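PDB 6TH0: acyl-CoA N-acyltransferases (NAT) superfamily protein from Arabidopsis thaliana, which probably transfers the acetyl group of acetyl-CoA to the N-terminal methionine of transmembrane proteins and to protein lysines, as an NAA60-type N-alpha-acetyltransferase. Local coordinates for residues E20-H23 against R24-P28; S77-S80 against D81-R84. One frame throughout, in Å; residues are numbered along the deposited sequence.

Both contacts are local, each within one continuous piece of the GNAT acetyltransferase domain, and contact 1 closes before contact 2 opens along the chain. Contact 1 (20-28) covers about the last two turns of helix 16-26 and its exit. Contact 2 (77-84) is a turn in the loop between strands 63-73 and 93-102. Their centres are 31 Å apart on opposite sides of the chain's centre, and their nearest atoms are about 14 Å apart. Only contact 1 reaches the bound acetyl-CoA, through Ile-26 and Phe-27. Contact 2 lies away from the annotated sites; its Glu-78 side chain is about 12 Å from the cofactor.

Contact 1: E20-H23 against R24-P28; sequences EQIH and RDIFP. With ACO (acetyl coenzyme *a), chain C.
Ile-26 packs back on Ile-22, one helical turn earlier. CG1 lies between the backbone N and the carbonyl carbon (chi1 78°), which brings it up to the oxygen of Ile-22. The Ile-26 CB is 3.9 Å from Ile-22 O, and its CG1 comes closer, to 3.4 Å. CG2 stays near the same oxygen. At the tip, CD1 meets Ile-22 CG1 at 3.9 Å and approaches O9P of acetyl-CoA at 4.0 Å. With an alanine in its place, Ile-22 CG1 would probably lose this apolar neighbour and a gap would open beside the pantetheine arm.

The backbone holds this turn. Ile-26 N donates to Ile-22 O at 2.9 Å, and Phe-27 N donates to His-23 O, although Phe-27 has already left helical angles. The Phe-27 ring reaches the cofactor, with CE1 3.8 Å from ACO C2P and CZ 3.9 Å from the acetyl CH3. His-23 and Phe-27 rings meet obliquely, planes at 52°. Both ring nitrogens of His-23 are bonded, to Leu-19 O and Thr-99 OG1. On the outer side, one water donates to both Gln-21 OE1 and Asp-25 OD2; Arg-18 also binds that amide oxygen.

Ile-22 and Ile-26 both touch Phe-66 of strand 63-73, while Glu-20 faces helix 33-41. This C-terminal end of a GNAT-domain helix thus touches the sheet and lines the acetyl-CoA pocket through its last residue, Ile-26, and the first beyond it, Phe-27.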
loop_
_atom_site.group_PDB
_atom_site.type_symbol
_atom_site.label_atom_id
_atom_site.label_comp_id
_atom_site.label_asym_id
_atom_site.label_seq_id
_atom_site.Cartn_x
_atom_site.Cartn_y
_atom_site.Cartn_z
ATOM N N GLU A 20 8.987 -6.954 9.509
ATOM C CA GLU A 20 8.089 -7.187 10.631
ATOM C C GLU A 20 8.298 -6.122 11.689
ATOM O O GLU A 20 7.337 -5.561 12.224
ATOM C CB GLU A 20 8.316 -8.559 11.254
ATOM C CG GLU A 20 7.794 -9.748 10.471
ATOM C CD GLU A 20 8.054 -11.048 11.211
ATOM O OE1 GLU A 20 9.228 -11.309 11.557
ATOM O OE2 GLU A 20 7.086 -11.796 11.468
ATOM N N GLN A 21 9.557 -5.801 11.955
ATOM C CA GLN A 21 9.888 -4.867 13.027
ATOM C C GLN A 21 9.350 -3.468 12.735
ATOM O O GLN A 21 8.744 -2.835 13.606
ATOM C CB GLN A 21 11.403 -4.872 13.211
ATOM C CG GLN A 21 11.985 -3.767 14.056
ATOM C CD GLN A 21 13.231 -3.192 13.410
ATOM O OE1 GLN A 21 13.165 -2.193 12.693
ATOM N NE2 GLN A 21 14.371 -3.835 13.638
ATOM N N ILE A 22 9.558 -2.972 11.512
ATOM C CA ILE A 22 9.090 -1.635 11.154
ATOM C C ILE A 22 7.564 -1.567 11.164
ATOM O O ILE A 22 6.984 -0.553 11.569
ATOM C CB ILE A 22 9.686 -1.194 9.805
ATOM C CG1 ILE A 22 9.516 0.326 9.635
ATOM C CG2 ILE A 22 9.015 -1.945 8.638
ATOM C CD1 ILE A 22 10.355 0.911 8.517
ATOM N N HIS A 23 6.876 -2.617 10.688
ATOM C CA HIS A 23 5.421 -2.616 10.807
ATOM C C HIS A 23 4.980 -2.481 12.264
ATOM O O HIS A 23 4.095 -1.677 12.586
ATOM C CB HIS A 23 4.820 -3.871 10.178
ATOM C CG HIS A 23 4.627 -3.768 8.694
ATOM N ND1 HIS A 23 5.673 -3.817 7.796
ATOM C CD2 HIS A 23 3.504 -3.598 7.952
ATOM C CE1 HIS A 23 5.202 -3.701 6.566
ATOM N NE2 HIS A 23 3.888 -3.567 6.631
ATOM N N ARG A 24 5.581 -3.268 13.153
ATOM C CA ARG A 24 5.235 -3.182 14.564
ATOM C C ARG A 24 5.489 -1.778 15.092
ATOM O O ARG A 24 4.715 -1.256 15.907
ATOM C CB ARG A 24 6.043 -4.212 15.355
ATOM C CG ARG A 24 6.036 -4.002 16.857
ATOM C CD ARG A 24 4.643 -4.072 17.462
ATOM N NE ARG A 24 4.055 -5.403 17.349
ATOM C CZ ARG A 24 2.997 -5.813 18.040
ATOM N NH1 ARG A 24 2.408 -4.999 18.904
ATOM N NH2 ARG A 24 2.529 -7.040 17.868
ATOM N N ASP A 25 6.561 -1.143 14.621
ATOM C CA ASP A 25 6.966 0.117 15.233
ATOM C C ASP A 25 6.163 1.305 14.706
ATOM O O ASP A 25 5.906 2.250 15.465
ATOM C CB ASP A 25 8.452 0.371 14.977
ATOM C CG ASP A 25 9.369 -0.485 15.827
ATOM O OD1 ASP A 25 8.923 -1.190 16.770
ATOM O OD2 ASP A 25 10.593 -0.423 15.577
ATOM N N ILE A 26 5.780 1.307 13.424
ATOM C CA ILE A 26 5.173 2.516 12.854
ATOM C C ILE A 26 3.824 2.286 12.195
ATOM O O ILE A 26 3.116 3.260 11.890
ATOM C CB ILE A 26 6.121 3.222 11.861
ATOM C CG1 ILE A 26 6.144 2.522 10.493
ATOM C CG2 ILE A 26 7.550 3.331 12.442
ATOM C CD1 ILE A 26 7.013 3.265 9.485
ATOM N N PHE A 27 3.444 1.027 11.944
ATOM C CA PHE A 27 2.178 0.837 11.255
ATOM C C PHE A 27 1.100 0.446 12.254
ATOM O O PHE A 27 1.209 -0.601 12.910
ATOM C CB PHE A 27 2.295 -0.211 10.152
ATOM C CG PHE A 27 1.173 -0.124 9.172
ATOM C CD1 PHE A 27 1.168 0.867 8.214
ATOM C CD2 PHE A 27 0.085 -0.976 9.258
ATOM C CE1 PHE A 27 0.099 0.992 7.321
ATOM C CE2 PHE A 27 -0.969 -0.854 8.385
ATOM C CZ PHE A 27 -0.961 0.133 7.417
ATOM N N PRO A 28 0.016 1.222 12.356
ATOM C CA PRO A 28 -0.950 0.994 13.449
ATOM C C PRO A 28 -1.689 -0.328 13.391
ATOM O O PRO A 28 -2.110 -0.824 14.444
ATOM C CB PRO A 28 -1.926 2.172 13.300
ATOM C CG PRO A 28 -1.231 3.149 12.420
ATOM C CD PRO A 28 -0.354 2.375 11.523
HETATM N N1A ACO C . 10.636 19.283 1.101
HETATM C C2A ACO C . 9.691 19.528 2.071
HETATM N N3A ACO C . 8.528 18.913 2.346
HETATM C C4A ACO C . 8.287 17.856 1.476
HETATM C C5A ACO C . 9.174 17.476 0.420
HETATM C C6A ACO C . 10.353 18.231 0.269
HETATM N N6A ACO C . 11.243 17.915 -0.724
HETATM N N7A ACO C . 8.676 16.377 -0.291
HETATM C C8A ACO C . 7.508 16.097 0.325
HETATM N N9A ACO C . 7.228 16.957 1.388
HETATM C C1B ACO C . 6.054 16.953 2.262
HETATM C C2B ACO C . 4.689 16.603 1.510
HETATM O O2B ACO C . 4.201 17.719 0.891
HETATM C C3B ACO C . 3.907 16.286 2.870
HETATM O O3B ACO C . 3.711 17.488 3.436
HETATM P P3B ACO C . 2.162 17.572 4.424
HETATM O O7A ACO C . 2.663 16.723 5.563
HETATM O O8A ACO C . 1.991 19.058 4.693
HETATM O O9A ACO C . 1.207 16.888 3.475
HETATM C C4B ACO C . 4.952 15.423 3.656
HETATM O O4B ACO C . 6.270 15.952 3.297
HETATM C C5B ACO C . 4.806 13.920 3.349
HETATM O O5B ACO C . 4.857 13.669 1.979
HETATM P P1A ACO C . 5.886 12.408 1.713
HETATM O O1A ACO C . 7.251 12.778 2.162
HETATM O O2A ACO C . 5.628 11.917 0.316
HETATM O O3A ACO C . 5.456 11.083 2.677
HETATM P P2A ACO C . 6.536 10.619 3.746
HETATM O O4A ACO C . 7.661 9.869 3.132
HETATM O O5A ACO C . 6.808 11.626 4.832
HETATM O O6A ACO C . 5.718 9.344 4.596
HETATM C CBP ACO C . 3.724 8.475 5.626
HETATM C CCP ACO C . 4.361 9.607 4.708
HETATM C CDP ACO C . 3.801 7.178 4.856
HETATM C CEP ACO C . 2.271 8.818 5.961
HETATM C CAP ACO C . 4.610 8.442 6.900
HETATM O OAP ACO C . 4.370 9.581 7.721
HETATM C C9P ACO C . 4.398 7.217 7.785
HETATM O O9P ACO C . 5.111 6.244 7.668
HETATM N N8P ACO C . 3.432 7.273 8.769
HETATM C C7P ACO C . 3.170 6.112 9.683
HETATM C C6P ACO C . 2.610 4.949 8.918
HETATM C C5P ACO C . 1.290 5.377 8.379
HETATM O O5P ACO C . 0.502 6.108 8.959
HETATM N N4P ACO C . 0.966 4.901 7.125
HETATM C C3P ACO C . -0.323 5.348 6.599
HETATM C C2P ACO C . -0.876 4.310 5.691
HETATM S S1P ACO C . -2.523 4.918 5.080
HETATM C C ACO C . -3.505 4.220 6.406
HETATM O O ACO C . -3.997 4.892 7.279
HETATM C CH3 ACO C . -3.646 2.787 6.427
HETATM O O HOH W 1 11.410 -0.280 13.027
#

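Contact 2: S77-S80 against D81-R84; sequences SEIS and DLIR
Leu-82 folds back over Ile-79, three residues earlier, and the two side chains touch through carbon alone. The Leu-82 CD1 methyl sits 3.8 Å from Ile-79 CB and 3.9 Å from its CG2. The Leu-82 CB lies 3.4 Å from Ile-79 O. Leu-82 CG is anti to its own carbonyl carbon (chi1 -57°), which carries the branch back toward Ile-79.

The backbone fixes this pairing. Leu-82 N donates to Ile-79 O at 2.8 Å, approaching from above the carbonyl plane. One residue on, a weak bond runs from Ile-83 N to Ser-80 O at 3.3 Å. These i to i+3 bonds fit the short 3-10 turn. Ile-83 CG1 also rests 3.8 Å from Ile-79 O.

A type I beta turn from Ser-77 to Ser-80 leads into it. Its Ser-80 N to Ser-77 O bond is weak, and so is the bond from Ile-79 N to Ser-77 OG. That hydroxyl is also hydrogen-bonded to Ala-74 O.

The polar ends find partners further out. Asp-81 OD2 forms a salt bridge with Arg-156, Glu-78 OE2 is hydrogen-bonded to His-135 NE2, and Ser-80 OG to Tyr-85 OH.

Ile-79 is buried against strands 93-102, 129-137 and 167-177. Leu-82 meets Val-155 of strand 153-164, and Ile-83 meets Phe-177. The turn therefore packs this surface loop against four strands of the central sheet.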
loop_
_atom_site.group_PDB
_atom_site.type_symbol
_atom_site.label_atom_id
_atom_site.label_comp_id
_atom_site.label_asym_id
_atom_site.label_seq_id
_atom_site.Cartn_x
_atom_site.Cartn_y
_atom_site.Cartn_z
ATOM N N SER A 77 -14.395 -7.114 -5.059
ATOM C CA SER A 77 -13.946 -5.987 -4.257
ATOM C C SER A 77 -15.150 -5.206 -3.751
ATOM O O SER A 77 -16.241 -5.259 -4.326
ATOM C CB SER A 77 -13.043 -5.058 -5.073
ATOM O OG SER A 77 -13.821 -4.349 -6.028
ATOM N N GLU A 78 -14.930 -4.441 -2.682
ATOM C CA GLU A 78 -16.015 -3.626 -2.158
ATOM C C GLU A 78 -16.345 -2.420 -3.028
ATOM O O GLU A 78 -17.358 -1.764 -2.770
ATOM C CB GLU A 78 -15.665 -3.143 -0.755
ATOM C CG GLU A 78 -14.565 -2.114 -0.740
ATOM C CD GLU A 78 -13.983 -1.911 0.646
ATOM O OE1 GLU A 78 -13.315 -2.841 1.151
ATOM O OE2 GLU A 78 -14.189 -0.819 1.222
ATOM N N ILE A 79 -15.535 -2.102 -4.035
ATOM C CA ILE A 79 -15.815 -0.961 -4.899
ATOM C C ILE A 79 -16.335 -1.417 -6.254
ATOM O O ILE A 79 -16.376 -0.631 -7.202
ATOM C CB ILE A 79 -14.587 -0.055 -5.068
ATOM C CG1 ILE A 79 -13.449 -0.827 -5.726
ATOM C CG2 ILE A 79 -14.162 0.527 -3.732
ATOM C CD1 ILE A 79 -12.241 0.010 -5.998
ATOM N N SER A 80 -16.771 -2.671 -6.350
ATOM C CA SER A 80 -17.341 -3.153 -7.596
ATOM C C SER A 80 -18.533 -2.302 -8.010
ATOM O O SER A 80 -18.826 -2.178 -9.204
ATOM C CB SER A 80 -17.745 -4.621 -7.459
ATOM O OG SER A 80 -18.148 -5.140 -8.706
ATOM N N ASP A 81 -19.240 -1.720 -7.036
ATOM C CA ASP A 81 -20.384 -0.873 -7.345
ATOM C C ASP A 81 -19.972 0.402 -8.066
ATOM O O ASP A 81 -20.827 1.070 -8.658
ATOM C CB ASP A 81 -21.146 -0.496 -6.074
ATOM C CG ASP A 81 -20.289 0.290 -5.088
ATOM O OD1 ASP A 81 -19.187 -0.167 -4.732
ATOM O OD2 ASP A 81 -20.715 1.396 -4.687
ATOM N N LEU A 82 -18.692 0.758 -8.029
ATOM C CA LEU A 82 -18.244 2.015 -8.612
ATOM C C LEU A 82 -17.759 1.862 -10.045
ATOM O O LEU A 82 -17.477 2.874 -10.699
ATOM C CB LEU A 82 -17.106 2.598 -7.769
ATOM C CG LEU A 82 -17.337 2.872 -6.286
ATOM C CD1 LEU A 82 -16.047 3.383 -5.694
ATOM C CD2 LEU A 82 -18.470 3.872 -6.083
ATOM N N ILE A 83 -17.682 0.625 -10.552
ATOM C CA ILE A 83 -17.031 0.310 -11.821
ATOM C C ILE A 83 -18.054 0.101 -12.929
ATOM O O ILE A 83 -19.094 -0.536 -12.717
ATOM C CB ILE A 83 -16.148 -0.944 -11.666
ATOM C CG1 ILE A 83 -15.008 -0.650 -10.697
ATOM C CG2 ILE A 83 -15.637 -1.443 -13.012
ATOM C CD1 ILE A 83 -14.111 -1.852 -10.364
ATOM N N ARG A 84 -17.791 0.682 -14.093
ATOM C CA ARG A 84 -18.595 0.414 -15.279
ATOM C C ARG A 84 -17.951 -0.787 -15.949
ATOM O O ARG A 84 -16.810 -0.694 -16.412
ATOM C CB ARG A 84 -18.646 1.619 -16.216
ATOM C CG ARG A 84 -19.608 2.722 -15.776
ATOM C CD ARG A 84 -20.106 3.538 -16.962
ATOM N NE ARG A 84 -19.041 4.304 -17.600
ATOM C CZ ARG A 84 -18.347 3.889 -18.654
ATOM N NH1 ARG A 84 -18.599 2.707 -19.191
ATOM N NH2 ARG A 84 -17.395 4.655 -19.168
#